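Side-chain contacts in cysteine hydrolase (Pseudomonas syringae pv. phaseolicola 1448A, PDB 3IRV), which probably acts as a hydrolase of the isochorismatase-like cysteine hydrolase family, with a substrate that is not established: residues 156-161 / 197-202; 66-71 / 128-133; 41-46 / 145-150. All coordinates share one frame; numbering follows the deposited sequence. Where two conformers were deposited one is given.

Contact 1 of 3, residues 156-161 / 197-202; sequences TIRDGV and LTTIAY
Ile-157 on helix 149-162 and Ile-200 on helix 189-204 touch through their CD1 methyls, Ile-157 CD1 lying 3.7 Å from Ile-200 CD1. The two side chains cross at about a right angle, so that a single pair of methyl groups carries the touch while the CG2 branches lie off the crossing. Both isoleucines have the same shape: CG1 sits anti to the carbonyl carbon (chi1 -65° in Ile-157, -61° in Ile-200), and an extended chi2 carries CD1 away from its own helix. The nearest approach of the backbones is at this pair, 8.1 Å between Ile-157 CA and Ile-200 CA, a gap the two side chains bridge. Ala-169 of strand 166-170 touches both isoleucines and Val-207 of strand 206-208 packs on Ile-200, so the pair is seated on the central parallel sheet of the isochorismatase-like fold, beneath two neighbouring helices.

Alongside, Arg-158 runs out straight, and its guanidinium comes obliquely up to the methyl of Thr-199, NH2 standing 4.3 Å from Thr-199 CG2. The hydroxyl of Thr-199 is turned back to its own helix, bonded to Ile-195 O. Arg-158 NH2 makes a salt bridge with Glu-154 one helical turn earlier, and the guanidinium also hydrogen-bonds to Asn-150 O and Thr-155 OG1 of the second subunit.

No hydrogen bond joins the two segments. The isoleucine pair is held by dispersion and burial alone, and the guanidinium adds only a loose touch on a methyl; the arginine, buried at the subunit boundary, has a charge that Glu-154 probably balances and N-H groups shared with the other chain.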
# COMPACT_ATOMS: atom_id res chain seq x y z
N THR A 156 4.42 -0.10 4.90
CA THR A 156 4.77 0.68 6.08
C THR A 156 4.60 2.21 5.84
O THR A 156 4.04 2.92 6.67
CB THR A 156 6.19 0.32 6.53
OG1 THR A 156 6.24 -1.11 6.74
CG2 THR A 156 6.58 1.09 7.83
N ILE A 157 5.09 2.69 4.70
CA ILE A 157 4.88 4.08 4.29
C ILE A 157 3.40 4.47 4.17
O ILE A 157 2.98 5.47 4.77
CB ILE A 157 5.63 4.35 2.98
CG1 ILE A 157 7.14 4.21 3.21
CG2 ILE A 157 5.29 5.73 2.40
CD1 ILE A 157 7.99 4.20 1.89
N ARG A 158 2.60 3.70 3.41
CA ARG A 158 1.15 3.98 3.28
C ARG A 158 0.46 3.97 4.63
O ARG A 158 -0.30 4.87 4.97
CB ARG A 158 0.50 2.93 2.39
CG ARG A 158 1.03 3.00 0.96
CD ARG A 158 0.47 1.87 0.14
NE ARG A 158 1.04 1.85 -1.22
CZ ARG A 158 0.33 1.90 -2.34
NH1 ARG A 158 -0.99 1.97 -2.30
NH2 ARG A 158 0.95 1.90 -3.52
N ASP A 159 0.77 2.95 5.44
CA ASP A 159 0.15 2.85 6.76
C ASP A 159 0.59 3.97 7.72
O ASP A 159 -0.19 4.43 8.56
CB ASP A 159 0.38 1.46 7.36
CG ASP A 159 -0.30 0.36 6.53
OD1 ASP A 159 -1.01 0.67 5.52
OD2 ASP A 159 -0.16 -0.85 6.89
N GLY A 160 1.83 4.43 7.55
CA GLY A 160 2.35 5.52 8.35
C GLY A 160 1.64 6.83 8.00
O GLY A 160 1.16 7.53 8.89
N VAL A 161 1.56 7.15 6.70
CA VAL A 161 0.91 8.42 6.33
C VAL A 161 -0.57 8.44 6.74
O VAL A 161 -1.09 9.49 7.18
CB VAL A 161 1.14 8.80 4.82
CG1 VAL A 161 0.37 7.88 3.87
CG2 VAL A 161 0.76 10.27 4.60
N LEU A 197 8.95 4.90 -6.07
CA LEU A 197 9.47 6.17 -5.55
C LEU A 197 8.65 7.36 -6.07
O LEU A 197 8.38 8.33 -5.33
CB LEU A 197 10.95 6.33 -5.92
CG LEU A 197 11.88 5.30 -5.27
CD1 LEU A 197 13.29 5.61 -5.76
CD2 LEU A 197 11.84 5.40 -3.74
N THR A 198 8.23 7.27 -7.34
CA THR A 198 7.41 8.32 -7.95
C THR A 198 6.05 8.40 -7.20
O THR A 198 5.57 9.49 -6.81
CB THR A 198 7.22 8.04 -9.46
OG1 THR A 198 8.51 8.13 -10.11
CG2 THR A 198 6.28 9.08 -10.10
N THR A 199 5.45 7.23 -6.97
CA THR A 199 4.19 7.16 -6.24
C THR A 199 4.32 7.72 -4.83
O THR A 199 3.50 8.53 -4.37
CB THR A 199 3.71 5.71 -6.19
OG1 THR A 199 3.45 5.27 -7.53
CG2 THR A 199 2.41 5.56 -5.36
N ILE A 200 5.38 7.31 -4.13
CA ILE A 200 5.60 7.87 -2.78
C ILE A 200 5.73 9.40 -2.81
O ILE A 200 5.12 10.09 -1.99
CB ILE A 200 6.81 7.23 -2.10
CG1 ILE A 200 6.59 5.73 -1.93
CG2 ILE A 200 7.13 7.96 -0.76
CD1 ILE A 200 7.93 4.96 -1.75
N ALA A 201 6.53 9.93 -3.76
CA ALA A 201 6.73 11.38 -3.82
C ALA A 201 5.44 12.15 -4.19
O ALA A 201 5.27 13.31 -3.81
CB ALA A 201 7.83 11.68 -4.82
N TYR A 202 4.54 11.51 -4.92
CA TYR A 202 3.31 12.19 -5.36
C TYR A 202 2.19 12.01 -4.34
O TYR A 202 1.32 12.88 -4.20
CB TYR A 202 2.87 11.65 -6.72
CG TYR A 202 1.98 12.59 -7.50
CD1 TYR A 202 2.53 13.51 -8.40
CD2 TYR A 202 0.58 12.54 -7.37
CE1 TYR A 202 1.70 14.38 -9.14
CE2 TYR A 202 -0.25 13.39 -8.11
CZ TYR A 202 0.32 14.30 -8.98
OH TYR A 202 -0.52 15.14 -9.69

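Contact 2 of 3, residues 66-71 / 128-133; sequences MVIYLR and TDLDTV
Val-133, on the first turn of helix 130-136, rests its CG1 methyl in the shallow notch where Met-66 and Ile-68 lie side by side, two residues of strand 66-72 that present their side chains on the same face of the sheet. Val-133 CG1 is 3.8 Å from Met-66 SD and 3.9 Å from Ile-68 CD1. Toward Ile-68 the approach is tip to tip; past Met-66 it is slanted. The thioether begins extended, with CG anti to the backbone N (chi1 177°), then bends at chi3 (42°), which brings CE round to the valine as well, 4.2 Å from Val-133 CG1.

Leu-130, three residues earlier and facing the strand too, supplies the second bump. Its CD1 settles against the fork of Ile-68, 3.8 Å from Ile-68 CD1 and 4.0 Å from Ile-68 CG2, so one methyl covers both arms of the isoleucine. Ile-68 is thus the knob on the strand side: its CD1 reaches into the hollow between Leu-130 and Val-133. Leu-70, the next residue on this face, lies beside the leucine at a slightly greater distance.

The helix is led in by Thr-128, whose OG1 accepts from Leu-130 N (3.0 Å, nearly straight at 164°), a capping bond that ties down the turn just where the leucine begins its reach. This is a helix lying against one face of the parallel sheet of an alpha/beta fold. On the opposite face of the same strand, Val-67 and Tyr-69 pack on helix 50-62.

With only methyl groups and a thioether at the interface, the attachment of helix to strand is hydrophobic, and complementarity of shape sets the fit; the polar capping bond lies to one side and organises the helix itself.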
# COMPACT_ATOMS: atom_id res chain seq x y z
N MET A 66 16.01 7.59 17.33
CA MET A 66 15.71 6.18 17.62
C MET A 66 15.79 5.34 16.36
O MET A 66 15.32 5.74 15.31
CB MET A 66 14.30 6.04 18.24
CG MET A 66 13.85 4.58 18.51
SD MET A 66 12.32 4.42 19.52
CE MET A 66 11.40 5.71 18.73
N VAL A 67 16.43 4.17 16.49
CA VAL A 67 16.52 3.21 15.40
C VAL A 67 15.64 2.00 15.71
O VAL A 67 15.79 1.38 16.78
CB VAL A 67 17.97 2.72 15.24
CG1 VAL A 67 18.03 1.58 14.25
CG2 VAL A 67 18.86 3.87 14.78
N ILE A 68 14.75 1.67 14.77
CA ILE A 68 13.82 0.55 14.92
C ILE A 68 14.01 -0.42 13.76
O ILE A 68 13.96 -0.01 12.61
CB ILE A 68 12.36 1.04 14.88
CG1 ILE A 68 12.14 2.04 16.02
CG2 ILE A 68 11.37 -0.16 14.96
CD1 ILE A 68 10.83 2.87 15.95
N TYR A 69 14.22 -1.69 14.07
CA TYR A 69 14.29 -2.72 13.02
C TYR A 69 12.97 -3.46 12.96
O TYR A 69 12.43 -3.82 14.00
CB TYR A 69 15.36 -3.75 13.36
CG TYR A 69 16.78 -3.23 13.36
CD1 TYR A 69 17.62 -3.53 12.28
CD2 TYR A 69 17.31 -2.50 14.47
CE1 TYR A 69 18.96 -3.09 12.27
CE2 TYR A 69 18.64 -2.06 14.45
CZ TYR A 69 19.46 -2.36 13.35
OH TYR A 69 20.79 -1.91 13.39
N LEU A 70 12.44 -3.68 11.77
CA LEU A 70 11.29 -4.56 11.60
C LEU A 70 11.81 -5.92 11.15
O LEU A 70 12.77 -6.00 10.36
CB LEU A 70 10.35 -4.05 10.50
CG LEU A 70 9.80 -2.65 10.73
CD1 LEU A 70 8.82 -2.33 9.62
CD2 LEU A 70 9.16 -2.52 12.11
N ARG A 71 11.19 -6.99 11.66
CA ARG A 71 11.48 -8.34 11.18
C ARG A 71 10.18 -9.03 10.85
O ARG A 71 9.23 -8.98 11.65
CB ARG A 71 12.21 -9.16 12.25
CG ARG A 71 13.53 -8.52 12.72
CD ARG A 71 14.31 -9.45 13.68
NE ARG A 71 13.47 -9.85 14.82
CZ ARG A 71 13.88 -10.63 15.82
NH1 ARG A 71 15.11 -11.10 15.82
NH2 ARG A 71 13.03 -10.96 16.81
N THR A 128 1.00 -4.32 15.00
CA THR A 128 2.35 -4.46 15.56
C THR A 128 2.57 -3.48 16.68
O THR A 128 1.79 -2.54 16.88
CB THR A 128 3.47 -4.13 14.56
OG1 THR A 128 3.55 -2.71 14.34
CG2 THR A 128 3.28 -4.87 13.26
N ASP A 129 3.70 -3.66 17.38
CA ASP A 129 4.10 -2.73 18.46
C ASP A 129 4.50 -1.32 17.97
O ASP A 129 4.73 -0.44 18.78
CB ASP A 129 5.31 -3.30 19.19
CG ASP A 129 5.00 -4.51 20.05
OD1 ASP A 129 3.82 -4.94 20.16
OD2 ASP A 129 5.97 -5.05 20.65
N LEU A 130 4.64 -1.12 16.65
CA LEU A 130 5.34 0.07 16.16
C LEU A 130 4.68 1.38 16.58
O LEU A 130 5.37 2.30 17.02
CB LEU A 130 5.46 0.01 14.63
CG LEU A 130 6.23 1.17 13.99
CD1 LEU A 130 7.65 1.27 14.57
CD2 LEU A 130 6.27 1.00 12.46
N ASP A 131 3.35 1.47 16.50
CA ASP A 131 2.69 2.73 16.83
C ASP A 131 2.90 3.09 18.30
O ASP A 131 3.06 4.27 18.63
CB ASP A 131 1.21 2.67 16.48
CG ASP A 131 0.58 4.04 16.42
OD1 ASP A 131 1.05 4.89 15.64
OD2 ASP A 131 -0.38 4.26 17.18
N THR A 132 2.92 2.08 19.17
CA THR A 132 3.16 2.34 20.61
C THR A 132 4.58 2.89 20.80
O THR A 132 4.78 3.92 21.46
CB THR A 132 2.96 1.06 21.43
OG1 THR A 132 1.60 0.64 21.34
CG2 THR A 132 3.38 1.27 22.91
N VAL A 133 5.57 2.23 20.18
CA VAL A 133 6.96 2.64 20.30
C VAL A 133 7.15 4.11 19.82
O VAL A 133 7.80 4.92 20.48
CB VAL A 133 7.87 1.64 19.56
CG1 VAL A 133 9.33 2.15 19.47
CG2 VAL A 133 7.79 0.25 20.23

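Contact 3 of 3, residues 41-46 / 145-150; sequences LYVKST and CGTVTN
Thr-147 and Val-43 bury the most surface here, and their side chains slide past each other in opposite directions. The threonine hydroxyl lies against the valine's methyls, Thr-147 OG1 being 3.7 Å from Val-43 CG1, in van der Waals contact. Its hydrogen-bonding partner lies elsewhere: Ala-175 O, on the short strand 174-175. Thr-46 packs beside it through its methyl, with Thr-46 CG2 3.8 Å from Thr-147 CB, so two neighbouring methyls of the 41-46 loop rest against Thr-147.

The other partner is the junction where strand 141-147 gives way to helix 149-162, a place that in cysteine hydrolases of this family carries a cis peptide near the active site. Here the peptide bond between Thr-147 and Val-148 is cis, and Val-148 occupies the N-cap position. Its CG2 methyl meets Val-43 CG2 at 3.9 Å, the two valines slanting across one another, while Met-177 packs on Val-43 as well.

The 41-46 loop is held in shape by a doubly used carbonyl. Val-43 O accepts from Thr-46 N at 3.0 Å and from Thr-46 OG1 at 2.7 Å, the hydroxyl approaching nearly along the C=O axis (169°). Chi1 of Thr-46 (54°) places OG1 between its backbone N and carbonyl carbon, which turns the oxygen back to the loop and leaves CG2 for Thr-147.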
# COMPACT_ATOMS: atom_id res chain seq x y z
N LEU A 41 14.14 -15.95 0.14
CA LEU A 41 13.44 -14.81 -0.44
C LEU A 41 14.44 -13.72 -0.88
O LEU A 41 14.12 -12.54 -0.87
CB LEU A 41 12.43 -14.25 0.56
CG LEU A 41 11.33 -15.21 1.04
CD1 LEU A 41 10.54 -14.55 2.19
CD2 LEU A 41 10.39 -15.62 -0.10
N TYR A 42 15.61 -14.18 -1.33
CA TYR A 42 16.72 -13.30 -1.69
C TYR A 42 16.34 -12.22 -2.70
O TYR A 42 15.75 -12.50 -3.75
CB TYR A 42 17.85 -14.15 -2.28
CG TYR A 42 19.07 -13.37 -2.76
CD1 TYR A 42 19.72 -12.45 -1.93
CD2 TYR A 42 19.56 -13.57 -4.06
CE1 TYR A 42 20.86 -11.78 -2.37
CE2 TYR A 42 20.67 -12.89 -4.51
CZ TYR A 42 21.32 -12.01 -3.66
OH TYR A 42 22.43 -11.33 -4.09
N VAL A 43 16.69 -10.98 -2.36
CA VAL A 43 16.45 -9.80 -3.19
C VAL A 43 17.87 -9.25 -3.46
O VAL A 43 18.49 -8.65 -2.58
CB VAL A 43 15.62 -8.73 -2.41
CG1 VAL A 43 15.45 -7.47 -3.25
CG2 VAL A 43 14.26 -9.31 -2.00
N LYS A 44 18.39 -9.48 -4.66
CA LYS A 44 19.79 -9.14 -4.94
C LYS A 44 20.16 -7.66 -4.78
O LYS A 44 21.30 -7.35 -4.38
CB LYS A 44 20.25 -9.66 -6.31
CG LYS A 44 19.52 -9.09 -7.50
CD LYS A 44 20.16 -9.66 -8.79
CE LYS A 44 19.53 -9.09 -10.05
NZ LYS A 44 18.32 -9.84 -10.50
N SER A 45 19.21 -6.75 -5.01
CA SER A 45 19.49 -5.31 -4.87
C SER A 45 19.75 -4.88 -3.41
O SER A 45 20.23 -3.78 -3.15
CB SER A 45 18.35 -4.50 -5.46
OG SER A 45 17.14 -4.79 -4.76
N THR A 46 19.44 -5.76 -2.44
CA THR A 46 19.79 -5.44 -1.05
C THR A 46 21.29 -5.19 -0.87
O THR A 46 21.70 -4.42 0.00
CB THR A 46 19.35 -6.55 -0.04
OG1 THR A 46 19.88 -7.82 -0.43
CG2 THR A 46 17.82 -6.66 0.05
N CYS A 145 13.82 2.75 5.31
CA CYS A 145 14.77 2.06 4.44
C CYS A 145 14.60 0.56 4.59
O CYS A 145 13.88 0.11 5.51
CB CYS A 145 16.19 2.49 4.79
SG CYS A 145 16.69 2.02 6.51
N GLY A 146 15.22 -0.22 3.70
CA GLY A 146 15.13 -1.68 3.78
C GLY A 146 14.57 -2.33 2.54
O GLY A 146 14.82 -1.85 1.46
N THR A 147 13.81 -3.43 2.70
CA THR A 147 13.32 -4.20 1.55
C THR A 147 11.97 -4.85 1.96
O THR A 147 11.77 -5.09 3.15
CB THR A 147 14.40 -5.27 1.11
OG1 THR A 147 14.17 -5.73 -0.23
CG2 THR A 147 14.39 -6.49 2.06
N VAL A 148 11.02 -5.14 1.04
CA VAL A 148 11.07 -4.84 -0.39
C VAL A 148 10.37 -3.50 -0.66
O VAL A 148 9.29 -3.23 -0.10
CB VAL A 148 10.43 -6.01 -1.21
CG1 VAL A 148 10.49 -5.75 -2.70
CG2 VAL A 148 11.13 -7.34 -0.86
N THR A 149 10.97 -2.68 -1.52
CA THR A 149 10.51 -1.30 -1.72
C THR A 149 9.01 -1.17 -1.82
O THR A 149 8.41 -0.37 -1.09
CB THR A 149 11.16 -0.66 -2.97
OG1 THR A 149 12.58 -0.77 -2.85
CG2 THR A 149 10.74 0.81 -3.11
N ASN A 150 8.41 -1.94 -2.72
CA ASN A 150 6.99 -1.75 -3.05
C ASN A 150 6.07 -2.59 -2.16
O ASN A 150 4.83 -2.48 -2.26
CB ASN A 150 6.72 -2.11 -4.50
CG ASN A 150 7.04 -3.55 -4.81
OD1 ASN A 150 8.14 -4.04 -4.46
ND2 ASN A 150 6.12 -4.24 -5.46

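Contacts 1 and 3 are wholly buried, whereas contact 2 is only partly so, with Met-66 and Val-133 retaining some exposure. Helix 149-162 serves both buried contacts: contact 3 lies at its start and contact 1 farther along, where it meets helix 189-204 and the second subunit. Contact 2 instead fixes helix 130-136 to the central sheet and touches no other chain. It meets contact 1 directly, Thr-156 OG1 packing 4.1 Å from Leu-70 CD1, while contacts 2 and 3 lie on opposite sides of the chain's centre. None has a hydrogen bond across its segments; contact 2 is purely apolar, contact 1 adds an arginine satisfied elsewhere, and contact 3 mixes threonine with valine.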